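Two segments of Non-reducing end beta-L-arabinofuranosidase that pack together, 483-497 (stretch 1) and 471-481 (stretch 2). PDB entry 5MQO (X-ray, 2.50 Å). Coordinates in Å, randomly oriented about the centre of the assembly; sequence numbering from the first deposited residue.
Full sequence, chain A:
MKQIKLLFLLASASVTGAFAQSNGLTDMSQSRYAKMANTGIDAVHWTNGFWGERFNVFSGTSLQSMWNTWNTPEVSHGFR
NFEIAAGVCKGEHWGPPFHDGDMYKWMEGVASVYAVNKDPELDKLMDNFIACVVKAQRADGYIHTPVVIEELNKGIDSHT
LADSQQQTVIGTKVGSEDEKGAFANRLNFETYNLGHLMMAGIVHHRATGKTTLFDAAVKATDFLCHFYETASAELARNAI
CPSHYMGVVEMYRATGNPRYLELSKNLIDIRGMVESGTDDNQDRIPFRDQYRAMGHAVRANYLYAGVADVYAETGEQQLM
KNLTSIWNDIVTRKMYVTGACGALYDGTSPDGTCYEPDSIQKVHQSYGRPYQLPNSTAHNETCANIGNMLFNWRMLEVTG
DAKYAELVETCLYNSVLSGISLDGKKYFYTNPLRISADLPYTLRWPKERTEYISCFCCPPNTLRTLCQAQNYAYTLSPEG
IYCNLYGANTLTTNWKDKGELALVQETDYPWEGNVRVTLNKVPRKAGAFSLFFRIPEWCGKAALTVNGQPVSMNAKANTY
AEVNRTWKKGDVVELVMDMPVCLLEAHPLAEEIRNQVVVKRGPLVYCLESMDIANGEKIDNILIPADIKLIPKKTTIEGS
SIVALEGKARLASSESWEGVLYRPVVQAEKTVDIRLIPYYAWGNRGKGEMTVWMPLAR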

# COMPACT_ATOMS: atom_id res chain seq x y z
N CYS A 483 -3.42 -17.76 -1.11
CA CYS A 483 -2.09 -17.15 -1.22
C CYS A 483 -2.21 -15.86 -2.05
O CYS A 483 -2.37 -15.91 -3.27
CB CYS A 483 -1.06 -18.11 -1.82
SG CYS A 483 -1.00 -19.72 -1.00
N ASN A 484 -2.09 -14.73 -1.36
CA ASN A 484 -2.22 -13.43 -1.97
C ASN A 484 -0.90 -12.73 -2.29
O ASN A 484 -0.72 -12.27 -3.41
CB ASN A 484 -3.08 -12.56 -1.06
CG ASN A 484 -4.52 -13.01 -1.06
OD1 ASN A 484 -5.12 -13.09 -2.11
ND2 ASN A 484 -5.07 -13.31 0.10
N LEU A 485 0.02 -12.62 -1.34
CA LEU A 485 1.33 -12.01 -1.63
C LEU A 485 2.41 -13.02 -1.41
O LEU A 485 2.69 -13.35 -0.27
CB LEU A 485 1.64 -10.79 -0.76
CG LEU A 485 0.74 -9.55 -0.80
CD1 LEU A 485 1.55 -8.33 -0.38
CD2 LEU A 485 0.06 -9.33 -2.15
N TYR A 486 3.03 -13.44 -2.52
CA TYR A 486 4.11 -14.41 -2.52
C TYR A 486 5.38 -13.84 -1.90
O TYR A 486 5.71 -12.66 -2.06
CB TYR A 486 4.37 -14.97 -3.95
CG TYR A 486 3.13 -15.60 -4.58
CD1 TYR A 486 2.51 -16.70 -3.97
CD2 TYR A 486 2.56 -15.10 -5.74
CE1 TYR A 486 1.36 -17.27 -4.50
CE2 TYR A 486 1.40 -15.67 -6.28
CZ TYR A 486 0.80 -16.75 -5.64
OH TYR A 486 -0.34 -17.35 -6.11
N GLY A 487 6.10 -14.71 -1.20
CA GLY A 487 7.32 -14.36 -0.46
C GLY A 487 7.61 -15.48 0.54
O GLY A 487 6.69 -16.12 1.06
N ALA A 488 8.89 -15.72 0.79
CA ALA A 488 9.29 -16.82 1.65
C ALA A 488 8.76 -16.56 3.04
O ALA A 488 8.99 -15.48 3.58
CB ALA A 488 10.79 -16.94 1.68
N ASN A 489 8.04 -17.54 3.60
CA ASN A 489 7.39 -17.39 4.89
C ASN A 489 6.97 -18.72 5.54
O ASN A 489 6.83 -19.73 4.87
CB ASN A 489 6.14 -16.49 4.73
CG ASN A 489 5.00 -17.18 3.97
OD1 ASN A 489 4.43 -18.19 4.41
ND2 ASN A 489 4.65 -16.63 2.83
N THR A 490 6.73 -18.67 6.86
CA THR A 490 5.89 -19.65 7.54
C THR A 490 4.48 -19.09 7.81
O THR A 490 4.32 -17.91 8.08
CB THR A 490 6.47 -20.08 8.89
OG1 THR A 490 6.60 -18.94 9.73
CG2 THR A 490 7.81 -20.75 8.72
N LEU A 491 3.48 -19.96 7.73
CA LEU A 491 2.14 -19.69 8.24
C LEU A 491 1.70 -20.80 9.17
O LEU A 491 1.68 -21.96 8.76
CB LEU A 491 1.15 -19.61 7.09
CG LEU A 491 -0.35 -19.71 7.43
CD1 LEU A 491 -0.78 -18.60 8.38
CD2 LEU A 491 -1.14 -19.65 6.14
N THR A 492 1.35 -20.44 10.41
CA THR A 492 0.66 -21.33 11.36
C THR A 492 -0.63 -20.67 11.86
O THR A 492 -0.61 -19.76 12.69
CB THR A 492 1.56 -21.73 12.55
OG1 THR A 492 1.79 -20.60 13.37
CG2 THR A 492 2.95 -22.21 12.06
N THR A 493 -1.75 -21.11 11.31
CA THR A 493 -3.07 -20.76 11.81
C THR A 493 -3.67 -21.96 12.52
O THR A 493 -3.11 -23.06 12.49
CB THR A 493 -4.03 -20.34 10.68
OG1 THR A 493 -5.25 -19.86 11.25
CG2 THR A 493 -4.38 -21.52 9.72
N ASN A 494 -4.81 -21.73 13.16
CA ASN A 494 -5.68 -22.80 13.63
C ASN A 494 -6.80 -22.86 12.61
O ASN A 494 -7.35 -21.82 12.28
CB ASN A 494 -6.24 -22.49 15.03
CG ASN A 494 -6.70 -23.74 15.76
OD1 ASN A 494 -7.67 -24.40 15.36
ND2 ASN A 494 -6.00 -24.09 16.83
N TRP A 495 -7.13 -24.05 12.12
CA TRP A 495 -8.12 -24.18 11.06
C TRP A 495 -9.49 -24.67 11.56
O TRP A 495 -9.76 -25.86 11.58
CB TRP A 495 -7.60 -25.00 9.87
CG TRP A 495 -8.42 -24.72 8.65
CD1 TRP A 495 -8.51 -23.52 7.93
CD2 TRP A 495 -9.33 -25.62 8.04
NE1 TRP A 495 -9.42 -23.65 6.91
CE2 TRP A 495 -9.94 -24.93 6.95
CE3 TRP A 495 -9.70 -26.95 8.31
CZ2 TRP A 495 -10.90 -25.54 6.12
CZ3 TRP A 495 -10.65 -27.56 7.49
CH2 TRP A 495 -11.24 -26.86 6.40
N LYS A 496 -10.34 -23.70 11.93
CA LYS A 496 -11.66 -23.94 12.53
C LYS A 496 -11.46 -24.57 13.90
O LYS A 496 -10.36 -24.48 14.46
CB LYS A 496 -12.56 -24.78 11.62
CG LYS A 496 -12.47 -24.39 10.14
CD LYS A 496 -13.80 -24.50 9.42
CE LYS A 496 -13.64 -24.76 7.93
NZ LYS A 496 -14.95 -24.95 7.26
N ASP A 497 -12.51 -25.17 14.46
CA ASP A 497 -12.38 -25.99 15.67
C ASP A 497 -11.79 -27.38 15.30
O ASP A 497 -12.50 -28.39 15.38
CB ASP A 497 -13.75 -26.10 16.39
CG ASP A 497 -13.66 -26.59 17.85
OD1 ASP A 497 -12.56 -26.95 18.33
OD2 ASP A 497 -14.71 -26.60 18.54
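Stretch 2 471-481: NYAYTLSPEGI

A short hairpin connection shows how one aromatic residue can organise the packing of a chain against its own continuation. Stretch 2 leaves a 3-10 segment at N471 and Y472, runs as a strand from Y474, reverses through a type I turn from S477 to G480, and resumes as a strand at G480 and I481. At the start of stretch 1, C483 pairs with Y474 in an antiparallel, non-hydrogen-bonded bridge (CA to CA 4.9 Å), and C483 SG meets the edge of the tyrosine ring, 3.7 Å from Y474 CE1. The carbonyl A473 O then accepts two backbone hydrogen bonds, from N484 N at 2.8 Å and L485 N at 3.0 Å, while N484 ND2 donates to T475 OG1 at 3.0 Å. L485 CD1 rests 4.1 Å from Y472 CB.

After Y486 to A488, which make no contact, the strand from N489 to N494 runs at 23° to the strand that begins at Y474, in roughly the same direction, with axes 10.5 Å apart; side chains bridge that gap. N489 OD1 lies 2.7 Å from Y474 OH, and L491 CD2 sits over the ring face, 3.6 Å from Y474 CD2. T493 OG1 approaches L476 CD1 at 4.2 Å. Finally, W495 CZ2 comes within 3.9 Å of P478 O, the carbonyl to which K496 NZ hydrogen-bonds at 3.2 Å.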

# COMPACT_ATOMS: atom_id res chain seq x y z
N ASN A 471 1.16 -9.45 7.21
CA ASN A 471 -0.27 -9.54 7.46
C ASN A 471 -1.11 -9.43 6.21
O ASN A 471 -2.33 -9.50 6.32
CB ASN A 471 -0.72 -8.47 8.43
CG ASN A 471 -0.27 -8.75 9.83
OD1 ASN A 471 -0.92 -9.51 10.56
ND2 ASN A 471 0.84 -8.15 10.21
N TYR A 472 -0.47 -9.25 5.05
CA TYR A 472 -1.13 -9.24 3.73
C TYR A 472 -0.85 -10.51 2.84
O TYR A 472 -1.33 -10.60 1.70
CB TYR A 472 -0.71 -7.93 3.00
CG TYR A 472 -1.19 -6.69 3.75
CD1 TYR A 472 -2.46 -6.20 3.54
CD2 TYR A 472 -0.39 -6.08 4.73
CE1 TYR A 472 -2.94 -5.13 4.27
CE2 TYR A 472 -0.86 -4.99 5.47
CZ TYR A 472 -2.14 -4.51 5.23
OH TYR A 472 -2.64 -3.42 5.90
N ALA A 473 -0.12 -11.49 3.37
CA ALA A 473 0.34 -12.61 2.53
C ALA A 473 -0.79 -13.56 2.22
O ALA A 473 -0.87 -14.03 1.11
CB ALA A 473 1.49 -13.34 3.18
N TYR A 474 -1.67 -13.82 3.20
CA TYR A 474 -2.77 -14.78 3.02
C TYR A 474 -4.11 -14.20 3.51
O TYR A 474 -4.14 -13.26 4.30
CB TYR A 474 -2.52 -16.07 3.83
CG TYR A 474 -1.22 -16.83 3.58
CD1 TYR A 474 -1.12 -17.81 2.57
CD2 TYR A 474 -0.10 -16.63 4.39
CE1 TYR A 474 0.07 -18.52 2.35
CE2 TYR A 474 1.08 -17.33 4.18
CZ TYR A 474 1.16 -18.27 3.16
OH TYR A 474 2.33 -18.95 2.95
N THR A 475 -5.21 -14.78 3.05
CA THR A 475 -6.47 -14.64 3.76
C THR A 475 -7.10 -16.01 3.93
O THR A 475 -6.69 -16.98 3.28
CB THR A 475 -7.46 -13.77 2.98
OG1 THR A 475 -7.52 -14.26 1.64
CG2 THR A 475 -7.03 -12.28 2.99
N LEU A 476 -8.13 -16.07 4.75
CA LEU A 476 -8.89 -17.31 4.97
C LEU A 476 -10.35 -17.12 4.58
O LEU A 476 -10.83 -15.99 4.44
CB LEU A 476 -8.84 -17.72 6.44
CG LEU A 476 -7.51 -17.59 7.18
CD1 LEU A 476 -7.73 -17.69 8.68
CD2 LEU A 476 -6.51 -18.64 6.70
N SER A 477 -11.03 -18.25 4.40
CA SER A 477 -12.49 -18.32 4.34
C SER A 477 -12.88 -19.72 4.77
O SER A 477 -12.01 -20.52 5.07
CB SER A 477 -13.02 -17.97 2.94
OG SER A 477 -12.79 -18.97 1.98
N PRO A 478 -14.19 -20.02 4.84
CA PRO A 478 -14.56 -21.40 5.18
C PRO A 478 -14.13 -22.47 4.14
O PRO A 478 -13.91 -23.62 4.51
CB PRO A 478 -16.10 -21.34 5.29
CG PRO A 478 -16.38 -19.91 5.59
CD PRO A 478 -15.36 -19.13 4.79
N GLU A 479 -14.01 -22.07 2.88
CA GLU A 479 -13.52 -22.93 1.80
C GLU A 479 -12.05 -23.34 1.88
O GLU A 479 -11.67 -24.35 1.29
CB GLU A 479 -13.76 -22.24 0.45
CG GLU A 479 -15.21 -22.18 -0.01
CD GLU A 479 -15.33 -21.69 -1.45
OE1 GLU A 479 -15.96 -20.62 -1.65
OE2 GLU A 479 -14.80 -22.36 -2.39
N GLY A 480 -11.22 -22.57 2.59
CA GLY A 480 -9.77 -22.85 2.66
C GLY A 480 -8.89 -21.61 2.83
O GLY A 480 -9.30 -20.64 3.46
N ILE A 481 -7.69 -21.65 2.25
CA ILE A 481 -6.62 -20.65 2.41
C ILE A 481 -6.14 -20.05 1.07
O ILE A 481 -5.85 -20.78 0.12
CB ILE A 481 -5.41 -21.31 3.09
CG1 ILE A 481 -5.85 -21.86 4.45
CG2 ILE A 481 -4.21 -20.35 3.19
CD1 ILE A 481 -4.80 -22.67 5.17